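Local coordinates for protein diaminopimelate decarboxylase (Helicobacter pylori, PDB 2QGH) that decarboxylates meso-diaminopimelate to L-lysine with the help of pyridoxal-5'-phosphate, the closing step of lysine biosynthesis in bacteria, at residues A[113-116]-A[117-121]; A[133-136]-A[137-141]; A[181-184]-A[185-189]; A[192-195]-A[196-199]. All blocks are in the same frame, centred on the assembly; numbering follows the deposited sequence.

Contact 1: residues A[113-116]-A[117-121]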
ATOM      1  N   SER A 113       1.335   8.570  19.940  1.00 16.86           N
ATOM      2  CA  SER A 113       1.508   9.989  20.192  1.00 18.13           C
ATOM      3  C   SER A 113       0.840  10.353  21.516  1.00 19.19           C
ATOM      4  O   SER A 113       0.047   9.585  22.049  1.00 20.77           O
ATOM      5  CB  SER A 113       0.913  10.819  19.052  1.00 16.17           C
ATOM      6  OG  SER A 113      -0.499  10.733  19.034  1.00 16.26           O
ATOM      7  N   ALA A 114       1.182  11.521  22.050  1.00 20.98           N
ATOM      8  CA  ALA A 114       0.604  11.990  23.302  1.00 20.50           C
ATOM      9  C   ALA A 114      -0.912  11.916  23.223  1.00 20.20           C
ATOM     10  O   ALA A 114      -1.575  11.570  24.199  1.00 19.20           O
ATOM     11  CB  ALA A 114       1.036  13.422  23.575  1.00 19.73           C
ATOM     12  N   PHE A 115      -1.469  12.242  22.061  1.00 20.39           N
ATOM     13  CA  PHE A 115      -2.919  12.188  21.929  1.00 21.80           C
ATOM     14  C   PHE A 115      -3.433  10.763  22.126  1.00 21.82           C
ATOM     15  O   PHE A 115      -4.401  10.546  22.855  1.00 20.86           O
ATOM     16  CB  PHE A 115      -3.377  12.705  20.565  1.00 20.95           C
ATOM     17  CG  PHE A 115      -4.865  12.633  20.374  1.00 22.10           C
ATOM     18  CD1 PHE A 115      -5.715  13.397  21.168  1.00 21.43           C
ATOM     19  CD2 PHE A 115      -5.420  11.778  19.430  1.00 20.70           C
ATOM     20  CE1 PHE A 115      -7.101  13.306  21.024  1.00 22.03           C
ATOM     21  CE2 PHE A 115      -6.797  11.679  19.275  1.00 19.28           C
ATOM     22  CZ  PHE A 115      -7.642  12.442  20.073  1.00 21.83           C
ATOM     23  N   GLU A 116      -2.784   9.797  21.481  1.00 21.35           N
ATOM     24  CA  GLU A 116      -3.196   8.401  21.596  1.00 20.99           C
ATOM     25  C   GLU A 116      -3.023   7.888  23.037  1.00 21.21           C
ATOM     26  O   GLU A 116      -3.896   7.195  23.572  1.00 21.09           O
ATOM     27  CB  GLU A 116      -2.404   7.526  20.603  1.00 20.98           C
ATOM     28  CG  GLU A 116      -2.686   7.827  19.116  1.00 19.90           C
ATOM     29  CD  GLU A 116      -1.997   6.850  18.160  1.00 19.95           C
ATOM     30  OE1 GLU A 116      -0.757   6.718  18.223  1.00 18.64           O
ATOM     31  OE2 GLU A 116      -2.696   6.211  17.342  1.00 15.72           O
ATOM     32  N   ILE A 117      -1.906   8.232  23.668  1.00 20.88           N
ATOM     33  CA  ILE A 117      -1.654   7.808  25.048  1.00 22.54           C
ATOM     34  C   ILE A 117      -2.762   8.320  25.969  1.00 24.18           C
ATOM     35  O   ILE A 117      -3.418   7.546  26.671  1.00 25.31           O
ATOM     36  CB  ILE A 117      -0.300   8.351  25.573  1.00 21.33           C
ATOM     37  CG1 ILE A 117       0.854   7.753  24.766  1.00 20.08           C
ATOM     38  CG2 ILE A 117      -0.147   8.028  27.047  1.00 19.43           C
ATOM     39  CD1 ILE A 117       2.199   8.389  25.060  1.00 20.27           C
ATOM     40  N   GLU A 118      -2.958   9.635  25.960  1.00 25.77           N
ATOM     41  CA  GLU A 118      -3.980  10.280  26.776  1.00 26.30           C
ATOM     42  C   GLU A 118      -5.366   9.664  26.570  1.00 26.07           C
ATOM     43  O   GLU A 118      -6.078   9.382  27.533  1.00 26.41           O
ATOM     44  CB  GLU A 118      -4.039  11.770  26.445  1.00 27.03           C
ATOM     45  CG  GLU A 118      -5.171  12.514  27.129  1.00 29.74           C
ATOM     46  CD  GLU A 118      -5.643  13.694  26.314  1.00 33.77           C
ATOM     47  OE1 GLU A 118      -4.845  14.632  26.106  1.00 36.05           O
ATOM     48  OE2 GLU A 118      -6.811  13.679  25.867  1.00 35.43           O
ATOM     49  N   GLN A 119      -5.746   9.464  25.313  1.00 25.71           N
ATOM     50  CA  GLN A 119      -7.050   8.901  24.984  1.00 24.39           C
ATOM     51  C   GLN A 119      -7.196   7.484  25.486  1.00 22.82           C
ATOM     52  O   GLN A 119      -8.260   7.088  25.947  1.00 22.53           O
ATOM     53  CB  GLN A 119      -7.276   8.927  23.469  1.00 26.07           C
ATOM     54  CG  GLN A 119      -7.510  10.316  22.911  1.00 27.72           C
ATOM     55  CD  GLN A 119      -8.683  11.008  23.583  1.00 29.86           C
ATOM     56  OE1 GLN A 119      -9.831  10.575  23.456  1.00 30.64           O
ATOM     57  NE2 GLN A 119      -8.398  12.082  24.314  1.00 30.62           N
ATOM     58  N   ALA A 120      -6.118   6.720  25.400  1.00 22.35           N
ATOM     59  CA  ALA A 120      -6.149   5.338  25.839  1.00 22.13           C
ATOM     60  C   ALA A 120      -6.323   5.243  27.347  1.00 22.12           C
ATOM     61  O   ALA A 120      -7.103   4.427  27.837  1.00 22.56           O
ATOM     62  CB  ALA A 120      -4.877   4.633  25.411  1.00 21.43           C
ATOM     63  N   LEU A 121      -5.592   6.078  28.077  1.00 23.00           N
ATOM     64  CA  LEU A 121      -5.656   6.090  29.536  1.00 23.92           C
ATOM     65  C   LEU A 121      -7.048   6.448  30.031  1.00 24.36           C
ATOM     66  O   LEU A 121      -7.501   5.951  31.059  1.00 23.30           O
ATOM     67  CB  LEU A 121      -4.653   7.094  30.105  1.00 22.95           C
ATOM     68  CG  LEU A 121      -3.170   6.823  29.858  1.00 22.16           C
ATOM     69  CD1 LEU A 121      -2.369   7.958  30.486  1.00 20.53           C
ATOM     70  CD2 LEU A 121      -2.763   5.478  30.452  1.00 20.23           C
TER
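Phe-115 and Gln-119, one turn apart on the first turns of helix 114-122, meet ring against methylene: CG of Gln-119 lies over one face of the Phe-115 ring, 3.7 Å from its centroid, in a CH-pi contact. Two torsions bring them together. The ring's CG is anti to its own backbone N (chi1 178°), while the glutamine chain folds back at chi2, which lays its amide only 14° from parallel to the ring. A polar amide end is at home on this partly exposed surface, and its NE2 also gives a weak, bent hydrogen bond to OE2 of Glu-118. Regular i to i+4 backbone bonds run from Ile-117 N to Ser-113 O at 2.9 Å through to Ala-120 N to Glu-116 O at 2.9 Å. The amides of a helix's first turn have no carbonyl of an earlier turn to bond; here a capping box serves that of Glu-116. Ser-113, the N-cap, has a short side chain whose OG weakly accepts from Glu-116 N at 3.5 Å; in return Ser-113 N donates at 3.3 Å to OE1 of Glu-116, which accepts through its anti lone pair, the one away from OE2. OE2 itself accepts from Ile-89 N, so both carboxylate oxygens are engaged. Branched Ile-117 and small Ala-120 are apolar, as the buried face of the helix requires. This helix connects strands 105-107 and 127-130 of the barrel: Ala-120 rests on Phe-107 and Leu-128, and Ile-117 packs against helix 133-146 and Tyr-297 of the second subunit.

Contact 2: residues A[133-136]-A[137-141]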
ATOM      1  N   PHE A 133      11.984   3.676  26.643  1.00 25.39           N
ATOM      2  CA  PHE A 133      12.024   4.306  27.950  1.00 25.67           C
ATOM      3  C   PHE A 133      11.416   5.706  27.856  1.00 25.25           C
ATOM      4  O   PHE A 133      10.745   6.153  28.782  1.00 24.69           O
ATOM      5  CB  PHE A 133      13.469   4.376  28.458  1.00 27.15           C
ATOM      6  CG  PHE A 133      13.596   4.391  29.965  1.00 28.88           C
ATOM      7  CD1 PHE A 133      14.788   4.004  30.573  1.00 31.26           C
ATOM      8  CD2 PHE A 133      12.529   4.772  30.776  1.00 29.79           C
ATOM      9  CE1 PHE A 133      14.913   3.989  31.969  1.00 31.45           C
ATOM     10  CE2 PHE A 133      12.646   4.761  32.171  1.00 29.09           C
ATOM     11  CZ  PHE A 133      13.838   4.368  32.765  1.00 29.65           C
ATOM     12  N   MET A 134      11.640   6.388  26.733  1.00 25.11           N
ATOM     13  CA  MET A 134      11.096   7.730  26.542  1.00 24.55           C
ATOM     14  C   MET A 134       9.571   7.677  26.447  1.00 23.73           C
ATOM     15  O   MET A 134       8.888   8.631  26.802  1.00 24.14           O
ATOM     16  CB  MET A 134      11.682   8.391  25.282  1.00 27.08           C
ATOM     17  CG  MET A 134      11.368   9.892  25.178  1.00 30.55           C
ATOM     18  SD  MET A 134      12.052  10.759  23.722  1.00 37.50           S
ATOM     19  CE  MET A 134      13.853  10.639  24.078  1.00 33.71           C
ATOM     20  N   GLU A 135       9.034   6.559  25.965  1.00 23.62           N
ATOM     21  CA  GLU A 135       7.586   6.400  25.872  1.00 21.87           C
ATOM     22  C   GLU A 135       7.040   6.254  27.290  1.00 20.78           C
ATOM     23  O   GLU A 135       5.998   6.799  27.627  1.00 20.58           O
ATOM     24  CB  GLU A 135       7.220   5.141  25.077  1.00 22.04           C
ATOM     25  CG  GLU A 135       5.738   5.042  24.722  1.00 21.12           C
ATOM     26  CD  GLU A 135       5.275   3.605  24.502  1.00 22.41           C
ATOM     27  OE1 GLU A 135       6.076   2.789  23.996  1.00 18.24           O
ATOM     28  OE2 GLU A 135       4.102   3.297  24.823  1.00 20.21           O
ATOM     29  N   LEU A 136       7.751   5.492  28.112  1.00 20.72           N
ATOM     30  CA  LEU A 136       7.354   5.258  29.490  1.00 20.25           C
ATOM     31  C   LEU A 136       7.289   6.574  30.269  1.00 21.29           C
ATOM     32  O   LEU A 136       6.369   6.795  31.055  1.00 21.35           O
ATOM     33  CB  LEU A 136       8.343   4.304  30.164  1.00 19.99           C
ATOM     34  CG  LEU A 136       7.936   3.698  31.511  1.00 18.74           C
ATOM     35  CD1 LEU A 136       6.799   2.699  31.315  1.00 19.00           C
ATOM     36  CD2 LEU A 136       9.139   3.008  32.139  1.00 19.20           C
ATOM     37  N   LYS A 137       8.271   7.441  30.051  1.00 21.47           N
ATOM     38  CA  LYS A 137       8.309   8.731  30.735  1.00 24.11           C
ATOM     39  C   LYS A 137       7.194   9.631  30.212  1.00 23.48           C
ATOM     40  O   LYS A 137       6.636  10.445  30.949  1.00 22.50           O
ATOM     41  CB  LYS A 137       9.668   9.407  30.517  1.00 25.56           C
ATOM     42  CG  LYS A 137      10.826   8.728  31.236  1.00 28.36           C
ATOM     43  CD  LYS A 137      12.157   9.354  30.842  1.00 29.90           C
ATOM     44  CE  LYS A 137      13.309   8.844  31.702  1.00 30.79           C
ATOM     45  NZ  LYS A 137      13.338   9.486  33.049  1.00 30.85           N
ATOM     46  N   THR A 138       6.877   9.477  28.932  1.00 23.23           N
ATOM     47  CA  THR A 138       5.834  10.271  28.308  1.00 22.89           C
ATOM     48  C   THR A 138       4.484   9.883  28.888  1.00 23.41           C
ATOM     49  O   THR A 138       3.669  10.745  29.229  1.00 25.68           O
ATOM     50  CB  THR A 138       5.828  10.057  26.792  1.00 22.84           C
ATOM     51  OG1 THR A 138       7.119  10.391  26.271  1.00 23.23           O
ATOM     52  CG2 THR A 138       4.786  10.936  26.129  1.00 22.21           C
ATOM     53  N   ILE A 139       4.253   8.581  29.007  1.00 22.19           N
ATOM     54  CA  ILE A 139       3.007   8.075  29.559  1.00 21.46           C
ATOM     55  C   ILE A 139       2.853   8.549  31.005  1.00 22.94           C
ATOM     56  O   ILE A 139       1.767   8.965  31.426  1.00 23.11           O
ATOM     57  CB  ILE A 139       2.981   6.537  29.526  1.00 20.45           C
ATOM     58  CG1 ILE A 139       3.045   6.049  28.076  1.00 21.20           C
ATOM     59  CG2 ILE A 139       1.725   6.018  30.212  1.00 20.05           C
ATOM     60  CD1 ILE A 139       3.228   4.538  27.931  1.00 20.29           C
ATOM     61  N   GLU A 140       3.946   8.488  31.761  1.00 22.53           N
ATOM     62  CA  GLU A 140       3.926   8.907  33.154  1.00 24.98           C
ATOM     63  C   GLU A 140       3.472  10.348  33.299  1.00 26.37           C
ATOM     64  O   GLU A 140       2.626  10.664  34.139  1.00 28.87           O
ATOM     65  CB  GLU A 140       5.309   8.773  33.786  1.00 24.48           C
ATOM     66  CG  GLU A 140       5.283   8.991  35.286  1.00 29.35           C
ATOM     67  CD  GLU A 140       6.661   9.096  35.880  1.00 33.22           C
ATOM     68  OE1 GLU A 140       6.802   8.930  37.111  1.00 34.50           O
ATOM     69  OE2 GLU A 140       7.608   9.359  35.113  1.00 37.01           O
ATOM     70  N   THR A 141       4.049  11.227  32.488  1.00 26.16           N
ATOM     71  CA  THR A 141       3.697  12.638  32.538  1.00 25.64           C
ATOM     72  C   THR A 141       2.214  12.851  32.253  1.00 25.01           C
ATOM     73  O   THR A 141       1.561  13.679  32.893  1.00 23.88           O
ATOM     74  CB  THR A 141       4.520  13.445  31.514  1.00 25.58           C
ATOM     75  OG1 THR A 141       5.909  13.349  31.843  1.00 27.03           O
ATOM     76  CG2 THR A 141       4.103  14.906  31.522  1.00 26.27           C
TER
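Thr-138 binds back to the chain one turn earlier: its OG1 donates to Met-134 O at 2.6 Å, while its own backbone N reaches the same oxygen at 3.0 Å from the opposite face of the carbonyl plane. OG1 lies beside the backbone N (chi1 -57°), which points the hydroxyl back along helix 133-146. Threonine can serve two ends at this partly exposed position, because the hydroxyl is satisfied within the helix and the CG2 methyl is left for packing. One residue on, CD1 of Ile-139 comes within 3.5 Å of OE2 of Glu-135, the two side chains crossing at an angle. At the exposed Lys-137, the aliphatic CE stands over one face of the Phe-133 ring, 4.2 Å from CE2; NZ is too distant for more than a weak cation-pi attraction.

A second shell fixes the Glu-135 carboxylate, which is salt-bridged to Lys-112 through OE2 and accepts from Glu-131 N through OE1. Phe-133 meets Trp-190 edge-to-face on helix 181-193. Leu-136 and Ile-139, both apolar, face Val-130 of strand 127-130 and the neighbouring strand 150-155, while Met-134 packs on Pro-366 and Thr-138 on Tyr-297, both of the second subunit.

Contact 3: residues A[181-184]-A[185-189]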
ATOM      1  N   GLU A 181      17.119  -6.932  27.711  1.00 28.61           N
ATOM      2  CA  GLU A 181      16.873  -7.261  29.111  1.00 30.77           C
ATOM      3  C   GLU A 181      17.358  -6.216  30.113  1.00 30.99           C
ATOM      4  O   GLU A 181      16.615  -5.817  31.006  1.00 31.03           O
ATOM      5  CB  GLU A 181      17.510  -8.602  29.458  1.00 32.09           C
ATOM      6  CG  GLU A 181      17.067  -9.140  30.799  1.00 34.51           C
ATOM      7  CD  GLU A 181      17.841 -10.364  31.204  1.00 34.74           C
ATOM      8  OE1 GLU A 181      17.858 -11.348  30.437  1.00 36.68           O
ATOM      9  OE2 GLU A 181      18.437 -10.337  32.293  1.00 38.14           O
ATOM     10  N   LYS A 182      18.603  -5.780  29.974  1.00 31.50           N
ATOM     11  CA  LYS A 182      19.156  -4.795  30.892  1.00 32.55           C
ATOM     12  C   LYS A 182      18.288  -3.540  30.940  1.00 31.59           C
ATOM     13  O   LYS A 182      17.851  -3.117  32.010  1.00 30.20           O
ATOM     14  CB  LYS A 182      20.580  -4.420  30.475  1.00 34.65           C
ATOM     15  CG  LYS A 182      21.543  -5.598  30.335  1.00 40.11           C
ATOM     16  CD  LYS A 182      21.794  -6.326  31.666  1.00 42.41           C
ATOM     17  CE  LYS A 182      20.872  -7.525  31.853  1.00 42.30           C
ATOM     18  NZ  LYS A 182      21.102  -8.565  30.802  1.00 43.29           N
ATOM     19  N   GLU A 183      18.042  -2.948  29.775  1.00 31.30           N
ATOM     20  CA  GLU A 183      17.233  -1.741  29.687  1.00 31.54           C
ATOM     21  C   GLU A 183      15.828  -1.967  30.238  1.00 31.08           C
ATOM     22  O   GLU A 183      15.262  -1.093  30.892  1.00 31.41           O
ATOM     23  CB  GLU A 183      17.140  -1.275  28.235  1.00 33.30           C
ATOM     24  CG  GLU A 183      16.203  -0.090  28.019  1.00 36.86           C
ATOM     25  CD  GLU A 183      16.921   1.236  27.968  1.00 38.07           C
ATOM     26  OE1 GLU A 183      16.255   2.276  27.767  1.00 39.09           O
ATOM     27  OE2 GLU A 183      18.155   1.237  28.122  1.00 41.26           O
ATOM     28  N   ALA A 184      15.267  -3.140  29.966  1.00 30.17           N
ATOM     29  CA  ALA A 184      13.927  -3.465  30.433  1.00 30.55           C
ATOM     30  C   ALA A 184      13.896  -3.521  31.955  1.00 30.98           C
ATOM     31  O   ALA A 184      12.976  -2.999  32.588  1.00 30.26           O
ATOM     32  CB  ALA A 184      13.482  -4.795  29.855  1.00 29.11           C
ATOM     33  N   LEU A 185      14.903  -4.163  32.534  1.00 31.53           N
ATOM     34  CA  LEU A 185      14.994  -4.279  33.981  1.00 31.89           C
ATOM     35  C   LEU A 185      14.964  -2.893  34.591  1.00 30.34           C
ATOM     36  O   LEU A 185      14.284  -2.656  35.584  1.00 31.84           O
ATOM     37  CB  LEU A 185      16.286  -4.995  34.386  1.00 33.97           C
ATOM     38  CG  LEU A 185      16.300  -6.510  34.147  1.00 36.30           C
ATOM     39  CD1 LEU A 185      17.702  -7.063  34.344  1.00 37.79           C
ATOM     40  CD2 LEU A 185      15.319  -7.180  35.097  1.00 37.00           C
ATOM     41  N   GLU A 186      15.694  -1.974  33.977  1.00 28.84           N
ATOM     42  CA  GLU A 186      15.753  -0.610  34.468  1.00 29.17           C
ATOM     43  C   GLU A 186      14.396   0.082  34.321  1.00 28.44           C
ATOM     44  O   GLU A 186      13.919   0.734  35.250  1.00 29.13           O
ATOM     45  CB  GLU A 186      16.837   0.164  33.714  1.00 30.11           C
ATOM     46  CG  GLU A 186      17.088   1.552  34.267  1.00 33.89           C
ATOM     47  CD  GLU A 186      18.170   2.304  33.513  1.00 34.95           C
ATOM     48  OE1 GLU A 186      18.378   3.498  33.824  1.00 33.55           O
ATOM     49  OE2 GLU A 186      18.807   1.706  32.613  1.00 35.75           O
ATOM     50  N   MET A 187      13.775  -0.072  33.155  1.00 27.28           N
ATOM     51  CA  MET A 187      12.475   0.538  32.894  1.00 26.36           C
ATOM     52  C   MET A 187      11.430   0.052  33.901  1.00 26.27           C
ATOM     53  O   MET A 187      10.631   0.837  34.419  1.00 24.24           O
ATOM     54  CB  MET A 187      12.023   0.222  31.463  1.00 25.23           C
ATOM     55  CG  MET A 187      12.721   1.051  30.392  1.00 23.38           C
ATOM     56  SD  MET A 187      12.420   0.494  28.695  1.00 20.95           S
ATOM     57  CE  MET A 187      10.695   1.041  28.457  1.00 23.23           C
ATOM     58  N   PHE A 188      11.445  -1.245  34.180  1.00 26.19           N
ATOM     59  CA  PHE A 188      10.505  -1.821  35.130  1.00 27.96           C
ATOM     60  C   PHE A 188      10.666  -1.212  36.519  1.00 28.10           C
ATOM     61  O   PHE A 188       9.688  -0.795  37.143  1.00 28.07           O
ATOM     62  CB  PHE A 188      10.703  -3.337  35.215  1.00 27.48           C
ATOM     63  CG  PHE A 188       9.730  -4.124  34.390  1.00 27.82           C
ATOM     64  CD1 PHE A 188      10.155  -4.816  33.259  1.00 27.67           C
ATOM     65  CD2 PHE A 188       8.389  -4.195  34.755  1.00 28.36           C
ATOM     66  CE1 PHE A 188       9.258  -5.570  32.505  1.00 29.18           C
ATOM     67  CE2 PHE A 188       7.481  -4.945  34.009  1.00 28.57           C
ATOM     68  CZ  PHE A 188       7.914  -5.633  32.885  1.00 28.87           C
ATOM     69  N   LEU A 189      11.900  -1.176  37.009  1.00 27.51           N
ATOM     70  CA  LEU A 189      12.163  -0.612  38.327  1.00 29.57           C
ATOM     71  C   LEU A 189      11.629   0.812  38.355  1.00 28.18           C
ATOM     72  O   LEU A 189      11.056   1.255  39.348  1.00 28.62           O
ATOM     73  CB  LEU A 189      13.669  -0.623  38.617  1.00 29.87           C
ATOM     74  CG  LEU A 189      14.289  -2.023  38.681  1.00 32.53           C
ATOM     75  CD1 LEU A 189      15.800  -1.933  38.829  1.00 31.34           C
ATOM     76  CD2 LEU A 189      13.673  -2.783  39.845  1.00 31.59           C
TER
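Leu-185 lies alongside two charged side chains of the preceding turn, its CD1 3.9 Å from Glu-181 OE2 and 4.1 Å from Lys-182 CE. All three point the same way. Lys-182 is bent at chi2, chi3 and chi4, and this curl returns NZ to a salt bridge of 3.5 Å with Glu-181 OE2, so the leucine methyl packs beside a paired rather than a lone charge. The backbone N of Leu-185 donates to Glu-181 O at 2.8 Å, and its apolar side chain can border charged neighbours on one side while packing against hydrophobic ones on the other.

Glu-186 follows, bonded through its N to Lys-182 O. Its extended side chain carries the charge out to the exposed surface, but OE2 comes to 4.6 Å from Glu-183 OE2, a proximity of like charges that would be mildly unfavourable if both are ionised.

At Met-187 the long, flexible side chain crosses that of Glu-183, SD lying 3.9 Å from Glu-183 CG, before the bend at chi3 (73°) turns the terminal methyl away from Glu-183, toward the start of helix 133-146. Phe-188 comes next: its N donates to Ala-184 O at 2.8 Å, and the same oxygen lies at the edge of the ring, near its plane, 3.4 Å from CD1. Ala-184, with only a methyl to place, fits its buried site against Ile-156.

Helix 181-193 is thus flanked on both sides. Met-187 and Glu-183 meet Phe-133 of helix 133-146, Leu-185 and Phe-188 pack on Leu-230 of helix 213-232, and Phe-188 also rests on Pro-199 and Val-202 of strand 197-203.

Contact 4: residues A[192-195]-A[196-199]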
ATOM      1  N   LYS A 192       7.956   0.966  38.748  1.00 28.58           N
ATOM      2  CA  LYS A 192       7.585   0.541  40.096  1.00 29.04           C
ATOM      3  C   LYS A 192       7.618   1.738  41.050  1.00 27.49           C
ATOM      4  O   LYS A 192       6.669   1.972  41.788  1.00 26.84           O
ATOM      5  CB  LYS A 192       8.548  -0.550  40.582  1.00 28.73           C
ATOM      6  CG  LYS A 192       8.250  -1.113  41.958  1.00 29.73           C
ATOM      7  CD  LYS A 192       9.281  -2.179  42.322  1.00 32.57           C
ATOM      8  CE  LYS A 192       9.053  -2.768  43.709  1.00 34.97           C
ATOM      9  NZ  LYS A 192       9.406  -1.818  44.805  1.00 36.54           N
ATOM     10  N   LYS A 193       8.714   2.492  41.011  1.00 28.41           N
ATOM     11  CA  LYS A 193       8.897   3.672  41.858  1.00 29.50           C
ATOM     12  C   LYS A 193       7.858   4.758  41.575  1.00 30.11           C
ATOM     13  O   LYS A 193       7.368   5.420  42.491  1.00 30.62           O
ATOM     14  CB  LYS A 193      10.289   4.275  41.642  1.00 30.40           C
ATOM     15  CG  LYS A 193      11.440   3.294  41.750  1.00 35.42           C
ATOM     16  CD  LYS A 193      12.795   4.001  41.638  1.00 40.23           C
ATOM     17  CE  LYS A 193      13.037   4.613  40.243  1.00 43.10           C
ATOM     18  NZ  LYS A 193      12.178   5.802  39.929  1.00 43.19           N
ATOM     19  N   SER A 194       7.533   4.947  40.301  1.00 29.27           N
ATOM     20  CA  SER A 194       6.569   5.963  39.907  1.00 28.38           C
ATOM     21  C   SER A 194       5.200   5.713  40.520  1.00 27.20           C
ATOM     22  O   SER A 194       4.770   4.573  40.663  1.00 28.20           O
ATOM     23  CB  SER A 194       6.449   6.019  38.383  1.00 27.48           C
ATOM     24  OG  SER A 194       5.497   6.996  37.999  1.00 28.96           O
ATOM     25  N   ALA A 195       4.521   6.796  40.878  1.00 26.49           N
ATOM     26  CA  ALA A 195       3.199   6.717  41.479  1.00 25.64           C
ATOM     27  C   ALA A 195       2.145   6.752  40.381  1.00 26.58           C
ATOM     28  O   ALA A 195       0.944   6.593  40.640  1.00 26.62           O
ATOM     29  CB  ALA A 195       2.999   7.891  42.436  1.00 22.02           C
ATOM     30  N   PHE A 196       2.598   6.952  39.147  1.00 26.81           N
ATOM     31  CA  PHE A 196       1.676   7.033  38.027  1.00 26.82           C
ATOM     32  C   PHE A 196       1.820   5.916  37.008  1.00 26.64           C
ATOM     33  O   PHE A 196       1.237   5.969  35.926  1.00 28.21           O
ATOM     34  CB  PHE A 196       1.816   8.404  37.365  1.00 26.99           C
ATOM     35  CG  PHE A 196       1.757   9.534  38.346  1.00 27.28           C
ATOM     36  CD1 PHE A 196       2.920  10.009  38.947  1.00 26.78           C
ATOM     37  CD2 PHE A 196       0.531  10.074  38.727  1.00 27.03           C
ATOM     38  CE1 PHE A 196       2.864  11.008  39.920  1.00 28.16           C
ATOM     39  CE2 PHE A 196       0.461  11.070  39.698  1.00 27.26           C
ATOM     40  CZ  PHE A 196       1.629  11.540  40.296  1.00 27.59           C
ATOM     41  N   LEU A 197       2.592   4.900  37.364  1.00 25.98           N
ATOM     42  CA  LEU A 197       2.785   3.757  36.494  1.00 27.38           C
ATOM     43  C   LEU A 197       2.601   2.515  37.339  1.00 27.01           C
ATOM     44  O   LEU A 197       2.899   2.521  38.525  1.00 29.02           O
ATOM     45  CB  LEU A 197       4.189   3.763  35.884  1.00 27.16           C
ATOM     46  CG  LEU A 197       4.525   4.952  34.981  1.00 27.90           C
ATOM     47  CD1 LEU A 197       5.979   4.858  34.546  1.00 27.33           C
ATOM     48  CD2 LEU A 197       3.600   4.969  33.778  1.00 25.94           C
ATOM     49  N   GLU A 198       2.096   1.457  36.725  1.00 28.06           N
ATOM     50  CA  GLU A 198       1.876   0.198  37.417  1.00 25.99           C
ATOM     51  C   GLU A 198       2.223  -0.934  36.458  1.00 24.63           C
ATOM     52  O   GLU A 198       1.389  -1.364  35.660  1.00 24.51           O
ATOM     53  CB  GLU A 198       0.415   0.100  37.869  1.00 26.91           C
ATOM     54  CG  GLU A 198       0.027  -1.229  38.505  1.00 32.37           C
ATOM     55  CD  GLU A 198      -1.418  -1.244  38.996  1.00 36.72           C
ATOM     56  OE1 GLU A 198      -2.316  -0.807  38.241  1.00 40.74           O
ATOM     57  OE2 GLU A 198      -1.662  -1.700  40.137  1.00 40.73           O
ATOM     58  N   PRO A 199       3.474  -1.424  36.513  1.00 23.32           N
ATOM     59  CA  PRO A 199       3.896  -2.514  35.627  1.00 22.52           C
ATOM     60  C   PRO A 199       3.160  -3.790  36.004  1.00 23.06           C
ATOM     61  O   PRO A 199       3.305  -4.288  37.119  1.00 25.06           O
ATOM     62  CB  PRO A 199       5.399  -2.600  35.883  1.00 22.42           C
ATOM     63  CG  PRO A 199       5.505  -2.229  37.331  1.00 21.00           C
ATOM     64  CD  PRO A 199       4.559  -1.049  37.439  1.00 21.82           C
TER
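Phe-196, Ala-195 and Ser-194 make the turn by which helix 181-193 gives way to strand 197-203. The ring of Phe-196 folds back over its neighbour: with CG beside the backbone N (chi1 -50°), one face lies against Ala-195, whose CB makes a CH-pi contact 4.3 Å from the ring centroid, displaced toward the rim. A methyl is small enough to sit against the ring at this exposed bend.

Ser-194, the first residue to leave helical backbone angles, closes an ST turn: its OG accepts from Phe-196 N at 3.1 Å, with an N-H...O angle of 161°, and probably also hydrogen-bonds with Glu-140 OE1, which would give a buried hydroxyl both an amide and a carboxylate as partners. Its placement anti to the backbone N (chi1 179°) directs it across the bend. Leu-197 has its CG 3.8 Å from Ser-194 OG and reaches outward from the strand, between the barrel and its helices, onto Trp-190 and Leu-136, where an apolar leucine fits the buried layer.

Phe-196 and Glu-198 pair with Ala-150 through their backbones. The arrangement is a helix-to-strand turn of the (beta/alpha)8, or TIM, barrel, here in the pyridoxal-binding domain of a decarboxylase, leading into the sixth barrel strand.

How the contacts relate
From the N terminus the four contacts run in series, each local to a helix or its end; none nests in or crosses another, and only contact 4 rounds a turn. Contact 1 opens helix 114-122, contact 2 helix 133-146, contact 3 helix 181-193, and contact 4 closes that last helix and enters strand 197-203. Contacts 1 and 2 touch through Ile-117, which meets Thr-138 and Ile-139, joining successive outer helices of the barrel. Contact 2 packs against contact 3 through Leu-136 and Met-187 and against contact 4 through Glu-140; contacts 3 and 4 share helix 181-193. Contacts 1 and 3 stay apart, about 12 Å between nearest atoms, with helix 133-146 bridging them.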